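Local coordinates for FAD-binding oxidoreductase (Gulosibacter chungangensis, PDB 7PBG), which oxidises 4-alkylphenols such as 4-ethylphenol, a dehydrogenation that gives 4-vinylphenol, using a covalently held FAD as cofactor, at residues E293-P298 / D303-R308; E407-Q412 / R436-I441; L514-G517 / W522-R525. One frame throughout, in Å; residues are numbered along the deposited sequence.

Contact 1. Residues E293-P298 / D303-R308; sequences EWQTEP and DEAKQR
Arg308 reaches back from helix 303-313 to clasp the backbone carbonyl of Trp294, closing a loop onto the helix that follows it. Both lie in the connection between two strands of the large antiparallel sheet, 277-280 and 318-326, on the periphery of the fold. Along the arginine, CB rests 4.1 Å from Trp294 CE3, at the benzo end of the indole, while CG leaves beside the backbone N (chi1 -69°). The chain bends at chi3 (-82°), CD lying 4.1 Å from Trp294 O and the guanidinium edge brought round to it. NE then lies 2.9 Å from Trp294 O and NH2 2.8 Å from the same oxygen, which sits in the guanidinium plane and receives both donors within its own carbonyl plane. This side-on, two-nitrogen grip fixes the rotation of the guanidinium, one face of which lies against Glu304 O and Ala305 CA. An alanine here would remove both donors, and the Trp294 carbonyl would probably lose its tie to the helix, with a gap beside it and Ala305. The indole runs on past Arg308, CZ3 coming 3.6 Å from Arg308 O, and packs on Met309 and Leu313, while its NE1 hydrogen-bonds Ser289 OG. One turn before Arg308, the methyl of Ala305 faces the extended Gln295 side chain: CB is 3.8 Å from Gln295 CB and 3.2 Å from OE1, an oxygen that accepts from Thr302 N. Gln295 NE2 donates to Pro300 O and to Glu297 O, the latter at 3.1 Å with a nearly straight N-H...O angle of 165°.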
ATOM      1  N   GLU A 293      -9.514  27.653  33.204  1.00 19.98           N
ATOM      2  CA  GLU A 293     -10.385  28.713  32.615  1.00 18.22           C
ATOM      3  C   GLU A 293     -11.828  28.237  32.677  1.00 19.70           C
ATOM      4  O   GLU A 293     -12.767  29.085  32.649  1.00 21.06           O
ATOM      5  CB  GLU A 293      -9.966  29.080  31.196  1.00 17.36           C
ATOM      6  CG  GLU A 293      -8.592  29.735  31.123  1.00 18.99           C
ATOM      7  CD  GLU A 293      -8.117  30.058  29.722  1.00 20.75           C
ATOM      8  OE1 GLU A 293      -6.987  29.699  29.359  1.00 20.09           O
ATOM      9  OE2 GLU A 293      -8.852  30.780  29.011  1.00 23.67           O
ATOM     10  N   TRP A 294     -12.039  26.929  32.774  1.00 18.64           N
ATOM     11  CA  TRP A 294     -13.382  26.312  32.723  1.00 18.14           C
ATOM     12  C   TRP A 294     -13.800  25.750  34.078  1.00 18.86           C
ATOM     13  O   TRP A 294     -15.030  25.779  34.348  1.00 20.82           O
ATOM     14  CB  TRP A 294     -13.408  25.205  31.659  1.00 18.19           C
ATOM     15  CG  TRP A 294     -12.767  25.691  30.402  1.00 17.04           C
ATOM     16  CD1 TRP A 294     -11.554  25.345  29.888  1.00 17.00           C
ATOM     17  CD2 TRP A 294     -13.290  26.719  29.547  1.00 17.08           C
ATOM     18  NE1 TRP A 294     -11.309  26.033  28.743  1.00 17.89           N
ATOM     19  CE2 TRP A 294     -12.347  26.896  28.521  1.00 17.65           C
ATOM     20  CE3 TRP A 294     -14.455  27.478  29.546  1.00 18.35           C
ATOM     21  CZ2 TRP A 294     -12.544  27.805  27.494  1.00 18.90           C
ATOM     22  CZ3 TRP A 294     -14.631  28.410  28.551  1.00 18.37           C
ATOM     23  CH2 TRP A 294     -13.691  28.568  27.532  1.00 18.80           C
ATOM     24  N   GLN A 295     -12.874  25.208  34.843  1.00 19.39           N
ATOM     25  CA  GLN A 295     -13.218  24.491  36.069  1.00 20.52           C
ATOM     26  C   GLN A 295     -12.013  24.492  36.992  1.00 20.01           C
ATOM     27  O   GLN A 295     -10.953  24.057  36.558  1.00 21.16           O
ATOM     28  CB  GLN A 295     -13.716  23.080  35.759  1.00 19.66           C
ATOM     29  CG  GLN A 295     -13.792  22.212  36.996  1.00 21.31           C
ATOM     30  CD  GLN A 295     -14.452  20.891  36.697  1.00 21.46           C
ATOM     31  OE1 GLN A 295     -15.402  20.834  35.917  1.00 22.15           O
ATOM     32  NE2 GLN A 295     -13.918  19.828  37.302  1.00 20.40           N
ATOM     33  N   THR A 296     -12.179  25.025  38.207  1.00 21.81           N
ATOM     34  CA  THR A 296     -11.075  25.058  39.201  1.00 23.95           C
ATOM     35  C   THR A 296     -10.990  23.742  39.966  1.00 23.68           C
ATOM     36  O   THR A 296      -9.850  23.426  40.430  1.00 27.83           O
ATOM     37  CB  THR A 296     -11.174  26.257  40.162  1.00 24.01           C
ATOM     38  OG1 THR A 296     -12.473  26.308  40.743  1.00 26.24           O
ATOM     39  CG2 THR A 296     -10.947  27.582  39.475  1.00 27.21           C
ATOM     40  N   GLU A 297     -12.099  23.023  40.142  1.00 22.73           N
ATOM     41  CA  GLU A 297     -12.075  21.760  40.911  1.00 22.10           C
ATOM     42  C   GLU A 297     -11.216  20.772  40.138  1.00 23.54           C
ATOM     43  O   GLU A 297     -11.383  20.605  38.936  1.00 21.54           O
ATOM     44  CB  GLU A 297     -13.490  21.241  41.148  1.00 24.85           C
ATOM     45  CG  GLU A 297     -14.366  22.087  42.072  1.00 28.13           C
ATOM     46  CD  GLU A 297     -15.075  23.251  41.377  1.00 30.88           C
ATOM     47  OE1 GLU A 297     -14.888  23.426  40.136  1.00 30.94           O
ATOM     48  OE2 GLU A 297     -15.731  24.049  42.080  1.00 33.06           O
ATOM     49  N   PRO A 298     -10.265  20.074  40.778  1.00 23.55           N
ATOM     50  CA  PRO A 298      -9.358  19.167  40.064  1.00 24.80           C
ATOM     51  C   PRO A 298      -9.984  17.826  39.655  1.00 23.42           C
ATOM     52  O   PRO A 298      -9.327  17.080  38.899  1.00 24.12           O
ATOM     53  CB  PRO A 298      -8.241  18.918  41.102  1.00 27.55           C
ATOM     54  CG  PRO A 298      -8.959  19.073  42.442  1.00 28.11           C
ATOM     55  CD  PRO A 298      -9.902  20.231  42.197  1.00 27.16           C
ATOM     56  N   ASP A 303     -20.386  18.342  33.251  1.00 23.56           N
ATOM     57  CA  ASP A 303     -21.189  18.762  32.081  1.00 21.19           C
ATOM     58  C   ASP A 303     -21.219  20.290  32.030  1.00 22.65           C
ATOM     59  O   ASP A 303     -21.186  20.863  30.941  1.00 22.66           O
ATOM     60  CB  ASP A 303     -22.599  18.182  32.145  1.00 24.21           C
ATOM     61  CG  ASP A 303     -22.624  16.673  31.973  1.00 26.60           C
ATOM     62  OD1 ASP A 303     -21.553  16.090  31.734  1.00 30.02           O
ATOM     63  OD2 ASP A 303     -23.712  16.086  32.105  1.00 29.13           O
ATOM     64  N   GLU A 304     -21.328  20.947  33.183  1.00 22.02           N
ATOM     65  CA  GLU A 304     -21.459  22.406  33.165  1.00 21.63           C
ATOM     66  C   GLU A 304     -20.137  23.016  32.663  1.00 19.02           C
ATOM     67  O   GLU A 304     -20.207  24.039  31.908  1.00 22.27           O
ATOM     68  CB  GLU A 304     -21.851  22.927  34.547  1.00 23.48           C
ATOM     69  CG  GLU A 304     -23.255  22.515  34.961  1.00 26.21           C
ATOM     70  CD  GLU A 304     -23.417  21.098  35.499  1.00 33.78           C
ATOM     71  OE1 GLU A 304     -24.596  20.669  35.626  1.00 40.79           O
ATOM     72  OE2 GLU A 304     -22.392  20.390  35.785  1.00 32.78           O
ATOM     73  N   ALA A 305     -18.987  22.451  33.027  1.00 18.97           N
ATOM     74  CA  ALA A 305     -17.672  22.958  32.544  1.00 20.91           C
ATOM     75  C   ALA A 305     -17.606  22.782  31.027  1.00 20.50           C
ATOM     76  O   ALA A 305     -17.181  23.715  30.358  1.00 20.05           O
ATOM     77  CB  ALA A 305     -16.487  22.285  33.219  1.00 21.13           C
ATOM     78  N   LYS A 306     -18.083  21.661  30.492  1.00 19.60           N
ATOM     79  CA  LYS A 306     -18.012  21.411  29.030  1.00 19.70           C
ATOM     80  C   LYS A 306     -18.955  22.385  28.322  1.00 19.66           C
ATOM     81  O   LYS A 306     -18.604  22.857  27.262  1.00 21.35           O
ATOM     82  CB  LYS A 306     -18.289  19.932  28.753  1.00 19.47           C
ATOM     83  CG  LYS A 306     -17.200  19.039  29.328  1.00 19.94           C
ATOM     84  CD  LYS A 306     -17.604  17.584  29.288  1.00 23.58           C
ATOM     85  CE  LYS A 306     -16.618  16.626  29.927  1.00 25.90           C
ATOM     86  NZ  LYS A 306     -17.142  15.220  29.873  1.00 28.30           N
ATOM     87  N   GLN A 307     -20.092  22.673  28.912  1.00 19.97           N
ATOM     88  CA  GLN A 307     -21.074  23.615  28.341  1.00 20.01           C
ATOM     89  C   GLN A 307     -20.444  25.008  28.350  1.00 19.53           C
ATOM     90  O   GLN A 307     -20.654  25.761  27.409  1.00 19.31           O
ATOM     91  CB  GLN A 307     -22.408  23.575  29.073  1.00 21.33           C
ATOM     92  CG  GLN A 307     -23.494  24.262  28.271  1.00 20.01           C
ATOM     93  CD  GLN A 307     -23.781  23.559  26.958  1.00 21.17           C
ATOM     94  OE1 GLN A 307     -24.049  22.352  26.937  1.00 22.09           O
ATOM     95  NE2 GLN A 307     -23.718  24.292  25.860  1.00 22.83           N
ATOM     96  N   ARG A 308     -19.758  25.375  29.409  1.00 21.59           N
ATOM     97  CA  ARG A 308     -19.047  26.685  29.432  1.00 18.94           C
ATOM     98  C   ARG A 308     -18.077  26.768  28.239  1.00 18.98           C
ATOM     99  O   ARG A 308     -18.002  27.810  27.555  1.00 19.89           O
ATOM    100  CB  ARG A 308     -18.295  26.935  30.747  1.00 20.96           C
ATOM    101  CG  ARG A 308     -19.203  27.165  31.939  1.00 22.89           C
ATOM    102  CD  ARG A 308     -18.389  27.682  33.110  1.00 21.86           C
ATOM    103  NE  ARG A 308     -17.717  26.650  33.869  1.00 22.49           N
ATOM    104  CZ  ARG A 308     -18.274  25.856  34.763  1.00 21.64           C
ATOM    105  NH1 ARG A 308     -19.566  25.987  35.028  1.00 23.58           N
ATOM    106  NH2 ARG A 308     -17.534  24.959  35.422  1.00 21.99           N
TER

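Contact 2. Residues E407-Q412 / R436-I441; sequences EDAAKQ and REMHHI
Gln412 and His440 make the direct hydrogen bond of this interface: His440 ND1 donates to Gln412 OE1 at 2.9 Å. The imidazole is nearly perpendicular to the amide (84°), and ND1 approaches from above the carbonyl plane, 67° out of it, so the bond does not follow a lone pair. With CG anti to the backbone N, the histidine side chain slides past the amide, His440 CB lying 3.8 Å from Gln412 NE2. The ring is held from other directions too, NE2 by a hydrogen bond with Tyr427 OH and the ring itself by a stack with Phe431. A water extends the polar link: it accepts from Gln412 NE2 at 2.9 Å and donates weakly to Met438 O.

Helix 406-422 here covers one face of the antiparallel sheet; the axis of its segment 407-412 runs at 13° to strand 438-441, 10.1 Å from it at closest approach. The helix connects strands 393-402 and 426-433, which run parallel with strand 438-447 inserted between them: a split beta-alpha-beta unit of the ferredoxin-like kind, as in the C-terminal domains of FAD-linked oxidases.

The apolar part lies one helical turn before Gln412. Met438 is extended to SD and then bends, so that both SD, at 3.9 Å, and CE, at 4.0 Å, meet Ala409 CB; Met259 of helix 255-266 touches both residues.

His439 points away from the helix, toward the second subunit. Its NE2 donates to Glu437 OE2 at 2.7 Å, meeting the carboxylate on the anti side but out of its plane, while the His439 ring lies edge-to-face with Tyr208 of the second subunit.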
ATOM      1  N   GLU A 407     -23.727   4.291  16.270  1.00 25.20           N
ATOM      2  CA  GLU A 407     -24.160   3.717  17.551  1.00 26.47           C
ATOM      3  C   GLU A 407     -22.896   3.256  18.281  1.00 24.73           C
ATOM      4  O   GLU A 407     -22.759   3.557  19.498  1.00 25.23           O
ATOM      5  CB  GLU A 407     -25.186   2.615  17.276  1.00 29.15           C
ATOM      6  CG  GLU A 407     -25.535   1.804  18.498  1.00 33.36           C
ATOM      7  CD  GLU A 407     -26.313   0.541  18.177  1.00 39.74           C
ATOM      8  OE1 GLU A 407     -26.994   0.526  17.145  1.00 38.09           O
ATOM      9  OE2 GLU A 407     -26.196  -0.443  18.947  1.00 44.01           O
ATOM     10  N   ASP A 408     -21.959   2.611  17.577  1.00 21.35           N
ATOM     11  CA  ASP A 408     -20.760   2.064  18.260  1.00 22.57           C
ATOM     12  C   ASP A 408     -19.841   3.244  18.662  1.00 24.55           C
ATOM     13  O   ASP A 408     -19.224   3.165  19.737  1.00 24.64           O
ATOM     14  CB  ASP A 408     -19.968   1.072  17.408  1.00 24.23           C
ATOM     15  CG  ASP A 408     -20.767  -0.176  17.024  1.00 27.79           C
ATOM     16  OD1 ASP A 408     -20.336  -0.848  16.043  1.00 27.56           O
ATOM     17  OD2 ASP A 408     -21.817  -0.438  17.692  1.00 28.21           O
ATOM     18  N   ALA A 409     -19.744   4.292  17.852  1.00 24.22           N
ATOM     19  CA  ALA A 409     -18.908   5.466  18.178  1.00 23.33           C
ATOM     20  C   ALA A 409     -19.399   6.020  19.511  1.00 24.54           C
ATOM     21  O   ALA A 409     -18.572   6.228  20.391  1.00 23.32           O
ATOM     22  CB  ALA A 409     -18.948   6.512  17.091  1.00 22.56           C
ATOM     23  N   ALA A 410     -20.718   6.251  19.644  1.00 23.00           N
ATOM     24  CA  ALA A 410     -21.309   6.843  20.866  1.00 24.23           C
ATOM     25  C   ALA A 410     -21.061   5.930  22.055  1.00 24.95           C
ATOM     26  O   ALA A 410     -20.811   6.445  23.126  1.00 24.18           O
ATOM     27  CB  ALA A 410     -22.771   7.125  20.670  1.00 23.35           C
ATOM     28  N   LYS A 411     -21.115   4.619  21.871  1.00 22.97           N
ATOM     29  CA  LYS A 411     -20.896   3.695  23.007  1.00 25.17           C
ATOM     30  C   LYS A 411     -19.436   3.783  23.423  1.00 24.68           C
ATOM     31  O   LYS A 411     -19.168   3.858  24.648  1.00 23.59           O
ATOM     32  CB  LYS A 411     -21.286   2.241  22.716  1.00 26.03           C
ATOM     33  N   GLN A 412     -18.505   3.759  22.471  1.00 25.79           N
ATOM     34  CA  GLN A 412     -17.075   3.953  22.766  1.00 26.83           C
ATOM     35  C   GLN A 412     -16.878   5.263  23.521  1.00 24.29           C
ATOM     36  O   GLN A 412     -16.173   5.259  24.542  1.00 23.13           O
ATOM     37  CB  GLN A 412     -16.250   3.996  21.491  1.00 24.59           C
ATOM     38  CG  GLN A 412     -16.010   2.625  20.926  1.00 26.11           C
ATOM     39  CD  GLN A 412     -14.716   2.629  20.156  1.00 27.70           C
ATOM     40  OE1 GLN A 412     -13.621   2.606  20.741  1.00 30.22           O
ATOM     41  NE2 GLN A 412     -14.846   2.687  18.848  1.00 28.02           N
ATOM     42  N   ARG A 436     -13.072   3.671   4.761  1.00 17.66           N
ATOM     43  CA  ARG A 436     -14.051   2.616   5.133  1.00 17.69           C
ATOM     44  C   ARG A 436     -13.897   2.205   6.587  1.00 18.72           C
ATOM     45  O   ARG A 436     -14.725   1.413   7.036  1.00 20.88           O
ATOM     46  CB  ARG A 436     -13.850   1.350   4.295  1.00 18.54           C
ATOM     47  CG  ARG A 436     -14.064   1.560   2.806  1.00 18.59           C
ATOM     48  CD  ARG A 436     -13.554   0.386   1.975  1.00 18.87           C
ATOM     49  NE  ARG A 436     -14.087   0.461   0.635  1.00 18.60           N
ATOM     50  CZ  ARG A 436     -13.648   1.227  -0.343  1.00 18.94           C
ATOM     51  NH1 ARG A 436     -12.616   2.027  -0.181  1.00 18.91           N
ATOM     52  NH2 ARG A 436     -14.264   1.211  -1.512  1.00 20.11           N
ATOM     53  N   GLU A 437     -12.961   2.799   7.302  1.00 19.30           N
ATOM     54  CA  GLU A 437     -12.676   2.359   8.687  1.00 19.18           C
ATOM     55  C   GLU A 437     -12.932   3.523   9.609  1.00 23.06           C
ATOM     56  O   GLU A 437     -12.792   4.685   9.157  1.00 25.31           O
ATOM     57  CB  GLU A 437     -11.265   1.779   8.789  1.00 20.78           C
ATOM     58  CG  GLU A 437     -10.142   2.768   9.027  1.00 22.18           C
ATOM     59  CD  GLU A 437      -9.753   3.744   7.947  1.00 24.53           C
ATOM     60  OE1 GLU A 437     -10.508   3.889   6.954  1.00 24.89           O
ATOM     61  OE2 GLU A 437      -8.749   4.451   8.160  1.00 25.04           O
ATOM     62  N   MET A 438     -13.237   3.204  10.871  1.00 22.93           N
ATOM     63  CA  MET A 438     -13.446   4.253  11.892  1.00 22.17           C
ATOM     64  C   MET A 438     -12.337   4.128  12.932  1.00 22.77           C
ATOM     65  O   MET A 438     -12.094   3.059  13.477  1.00 21.26           O
ATOM     66  CB  MET A 438     -14.833   4.152  12.547  1.00 21.70           C
ATOM     67  CG  MET A 438     -15.170   5.349  13.487  1.00 22.94           C
ATOM     68  SD  MET A 438     -16.890   5.211  13.999  1.00 24.81           S
ATOM     69  CE  MET A 438     -16.761   3.842  15.158  1.00 24.36           C
ATOM     70  N   HIS A 439     -11.682   5.256  13.203  1.00 23.03           N
ATOM     71  CA  HIS A 439     -10.786   5.434  14.349  1.00 21.35           C
ATOM     72  C   HIS A 439     -11.471   6.189  15.484  1.00 22.32           C
ATOM     73  O   HIS A 439     -12.187   7.198  15.252  1.00 21.16           O
ATOM     74  CB  HIS A 439      -9.546   6.225  13.906  1.00 22.68           C
ATOM     75  CG  HIS A 439      -8.859   5.629  12.740  1.00 23.75           C
ATOM     76  ND1 HIS A 439      -7.768   4.782  12.886  1.00 24.95           N
ATOM     77  CD2 HIS A 439      -9.083   5.741  11.414  1.00 26.18           C
ATOM     78  CE1 HIS A 439      -7.339   4.409  11.695  1.00 24.64           C
ATOM     79  NE2 HIS A 439      -8.131   4.985  10.784  1.00 26.11           N
ATOM     80  N   HIS A 440     -11.216   5.709  16.681  1.00 21.98           N
ATOM     81  CA  HIS A 440     -11.477   6.405  17.952  1.00 21.30           C
ATOM     82  C   HIS A 440     -10.126   6.806  18.500  1.00 23.39           C
ATOM     83  O   HIS A 440      -9.333   5.922  18.833  1.00 22.99           O
ATOM     84  CB  HIS A 440     -12.304   5.547  18.895  1.00 22.48           C
ATOM     85  CG  HIS A 440     -12.360   6.072  20.278  1.00 22.28           C
ATOM     86  ND1 HIS A 440     -12.583   5.245  21.344  1.00 24.67           N
ATOM     87  CD2 HIS A 440     -12.259   7.332  20.762  1.00 23.83           C
ATOM     88  CE1 HIS A 440     -12.595   5.964  22.463  1.00 24.88           C
ATOM     89  NE2 HIS A 440     -12.418   7.263  22.118  1.00 25.01           N
ATOM     90  N   ILE A 441      -9.820   8.091  18.534  1.00 22.87           N
ATOM     91  CA  ILE A 441      -8.561   8.556  19.171  1.00 23.73           C
ATOM     92  C   ILE A 441      -8.884   9.085  20.577  1.00 21.47           C
ATOM     93  O   ILE A 441      -9.621  10.056  20.716  1.00 23.08           O
ATOM     94  CB  ILE A 441      -7.881   9.644  18.336  1.00 27.60           C
ATOM     95  CG1 ILE A 441      -7.739   9.267  16.848  1.00 33.04           C
ATOM     96  CG2 ILE A 441      -6.577   9.993  19.005  1.00 27.82           C
ATOM     97  CD1 ILE A 441      -7.244   7.870  16.583  1.00 35.33           C
TER
HETATM   98  O   HOH W   1     -12.912   2.527  16.732  1.00 24.49           O

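Contact 3. Residues L514-G517 / W522-R525; sequences LNPG and WPER
Trp522 lays one face of its indole over Gly517, a CH-pi contact within the C-terminal tail that follows helix 492-508. The tail doubles back on itself here, beside the FAD-binding domain, where Pro516 packs on Pro80 and Leu99. Gly517 CA stands 3.3 Å from the centroid of the six-membered ring and only 11° off its normal. So close a fit suits glycine: a CB would run into CZ2 of the indole, and the positive phi (90°) would also press it against the preceding carbonyl oxygen. The same face continues over Pro516 C, near its rim, with CZ3 3.6 Å from Pro516 O. With CG anti to its carbonyl carbon, Trp522 swings its indole across the glycine, and NE1 is taken up by a hydrogen bond to Asp484 OD1. Next, Pro523 sets its ring against another proline, CD lying 3.7 Å from Pro516 CB; Lys505 and Asp506 of helix 492-508 also touch it. Pro516 CB meets both neighbours from one side, lying also 4.2 Å from Trp522 CE3. The chain then enters a short 3-10 segment at Glu524, whose N hydrogen-bonds Asp506 OD1. Arg525 follows, its side chain starting between N and carbonyl carbon (chi1 68°) and then stretching out straight to NE. It comes back over the chain just ahead of Leu514, where NE donates to Asn511 O and NH2 to Gly512 O. That same NH2 grazes the proline ring, 4.0 Å from Pro516 CG.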
ATOM      1  N   LEU A 514      18.074  -5.270  16.914  1.00 20.32           N
ATOM      2  CA  LEU A 514      17.194  -4.082  16.733  1.00 21.47           C
ATOM      3  C   LEU A 514      16.011  -4.094  17.701  1.00 21.28           C
ATOM      4  O   LEU A 514      15.192  -5.059  17.632  1.00 20.58           O
ATOM      5  CB  LEU A 514      16.734  -3.992  15.284  1.00 21.39           C
ATOM      6  CG  LEU A 514      17.851  -3.821  14.264  1.00 22.24           C
ATOM      7  CD1 LEU A 514      17.249  -3.499  12.893  1.00 24.65           C
ATOM      8  CD2 LEU A 514      18.820  -2.689  14.642  1.00 22.67           C
ATOM      9  N   ASN A 515      15.949  -3.048  18.547  1.00 20.99           N
ATOM     10  CA  ASN A 515      14.858  -2.647  19.478  1.00 19.35           C
ATOM     11  C   ASN A 515      13.963  -3.833  19.783  1.00 17.96           C
ATOM     12  O   ASN A 515      12.843  -3.926  19.345  1.00 20.03           O
ATOM     13  CB  ASN A 515      13.984  -1.493  18.947  1.00 18.25           C
ATOM     14  CG  ASN A 515      13.190  -0.746  20.005  1.00 18.36           C
ATOM     15  OD1 ASN A 515      13.522  -0.755  21.198  1.00 20.69           O
ATOM     16  ND2 ASN A 515      12.122  -0.063  19.568  1.00 17.51           N
ATOM     17  N   PRO A 516      14.478  -4.789  20.559  1.00 19.44           N
ATOM     18  CA  PRO A 516      13.724  -5.996  20.844  1.00 20.00           C
ATOM     19  C   PRO A 516      12.376  -5.675  21.512  1.00 20.05           C
ATOM     20  O   PRO A 516      12.325  -4.881  22.422  1.00 20.09           O
ATOM     21  CB  PRO A 516      14.707  -6.756  21.740  1.00 20.93           C
ATOM     22  CG  PRO A 516      16.056  -6.251  21.382  1.00 23.34           C
ATOM     23  CD  PRO A 516      15.827  -4.784  21.123  1.00 22.58           C
ATOM     24  N   GLY A 517      11.329  -6.381  21.114  1.00 18.38           N
ATOM     25  CA  GLY A 517       9.994  -6.222  21.695  1.00 18.04           C
ATOM     26  C   GLY A 517       9.136  -5.188  20.991  1.00 19.60           C
ATOM     27  O   GLY A 517       7.971  -5.050  21.382  1.00 20.91           O
ATOM     28  N   TRP A 522       9.682 -10.137  19.622  1.00 20.61           N
ATOM     29  CA  TRP A 522      10.870 -10.456  20.442  1.00 21.62           C
ATOM     30  C   TRP A 522      11.759 -11.409  19.659  1.00 21.61           C
ATOM     31  O   TRP A 522      11.281 -12.371  19.074  1.00 21.66           O
ATOM     32  CB  TRP A 522      10.499 -11.018  21.809  1.00 21.89           C
ATOM     33  CG  TRP A 522       9.747 -10.077  22.689  1.00 23.18           C
ATOM     34  CD1 TRP A 522       8.390  -9.943  22.806  1.00 23.04           C
ATOM     35  CD2 TRP A 522      10.322  -9.043  23.509  1.00 22.62           C
ATOM     36  NE1 TRP A 522       8.088  -8.953  23.702  1.00 24.56           N
ATOM     37  CE2 TRP A 522       9.242  -8.362  24.134  1.00 21.89           C
ATOM     38  CE3 TRP A 522      11.635  -8.670  23.826  1.00 25.82           C
ATOM     39  CZ2 TRP A 522       9.443  -7.311  25.029  1.00 23.20           C
ATOM     40  CZ3 TRP A 522      11.824  -7.622  24.693  1.00 24.51           C
ATOM     41  CH2 TRP A 522      10.747  -6.952  25.285  1.00 24.82           C
ATOM     42  N   PRO A 523      13.070 -11.145  19.604  1.00 22.87           N
ATOM     43  CA  PRO A 523      14.010 -12.041  18.955  1.00 21.96           C
ATOM     44  C   PRO A 523      14.185 -13.313  19.780  1.00 23.71           C
ATOM     45  O   PRO A 523      13.931 -13.310  20.989  1.00 22.66           O
ATOM     46  CB  PRO A 523      15.321 -11.252  18.927  1.00 24.31           C
ATOM     47  CG  PRO A 523      15.212 -10.397  20.169  1.00 24.24           C
ATOM     48  CD  PRO A 523      13.745 -10.011  20.258  1.00 21.16           C
ATOM     49  N   GLU A 524      14.537 -14.380  19.065  1.00 23.33           N
ATOM     50  CA  GLU A 524      14.643 -15.749  19.622  1.00 27.34           C
ATOM     51  C   GLU A 524      15.458 -15.755  20.921  1.00 24.99           C
ATOM     52  O   GLU A 524      15.021 -16.456  21.854  1.00 25.41           O
ATOM     53  CB  GLU A 524      15.294 -16.705  18.619  1.00 29.47           C
ATOM     54  CG  GLU A 524      15.202 -18.146  19.087  1.00 35.62           C
ATOM     55  CD  GLU A 524      15.407 -19.213  18.026  1.00 46.52           C
ATOM     56  OE1 GLU A 524      16.380 -19.102  17.273  1.00 48.17           O
ATOM     57  OE2 GLU A 524      14.593 -20.169  17.974  1.00 60.42           O
ATOM     58  N   ARG A 525      16.522 -14.943  21.033  1.00 23.49           N
ATOM     59  CA  ARG A 525      17.415 -15.019  22.218  1.00 24.66           C
ATOM     60  C   ARG A 525      16.665 -14.521  23.475  1.00 25.00           C
ATOM     61  O   ARG A 525      17.067 -14.910  24.596  1.00 25.50           O
ATOM     62  CB  ARG A 525      18.732 -14.283  21.967  1.00 24.90           C
ATOM     63  CG  ARG A 525      18.576 -12.776  21.837  1.00 23.86           C
ATOM     64  CD  ARG A 525      19.881 -12.100  21.488  1.00 26.73           C
ATOM     65  NE  ARG A 525      19.626 -10.667  21.399  1.00 25.23           N
ATOM     66  CZ  ARG A 525      19.468  -9.840  22.431  1.00 27.57           C
ATOM     67  NH1 ARG A 525      19.635 -10.253  23.673  1.00 29.05           N
ATOM     68  NH2 ARG A 525      19.156  -8.575  22.218  1.00 26.87           N
TER

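In the fold
All three contacts bury most of the residues that touch, but at different depths. Contact 2 lies nearest the chain centre, about 19 Å between centres, and seats a helix on the large antiparallel sheet close to the subunit interface. Contact 1 belongs to an excursion from that same sheet, at about 29 Å, and contact 3 to the C-terminal tail, at about 23 Å. No two touch. Contacts 1 and 3 are short-range chain reversals, yet unlike: an arginine gripping a carbonyl in one, an indole face over a glycine and two proline rings in contact, without hydrogen bonds across it, in the other. Contact 2 joins elements farther apart in sequence and mixes amide, imidazole, water and thioether.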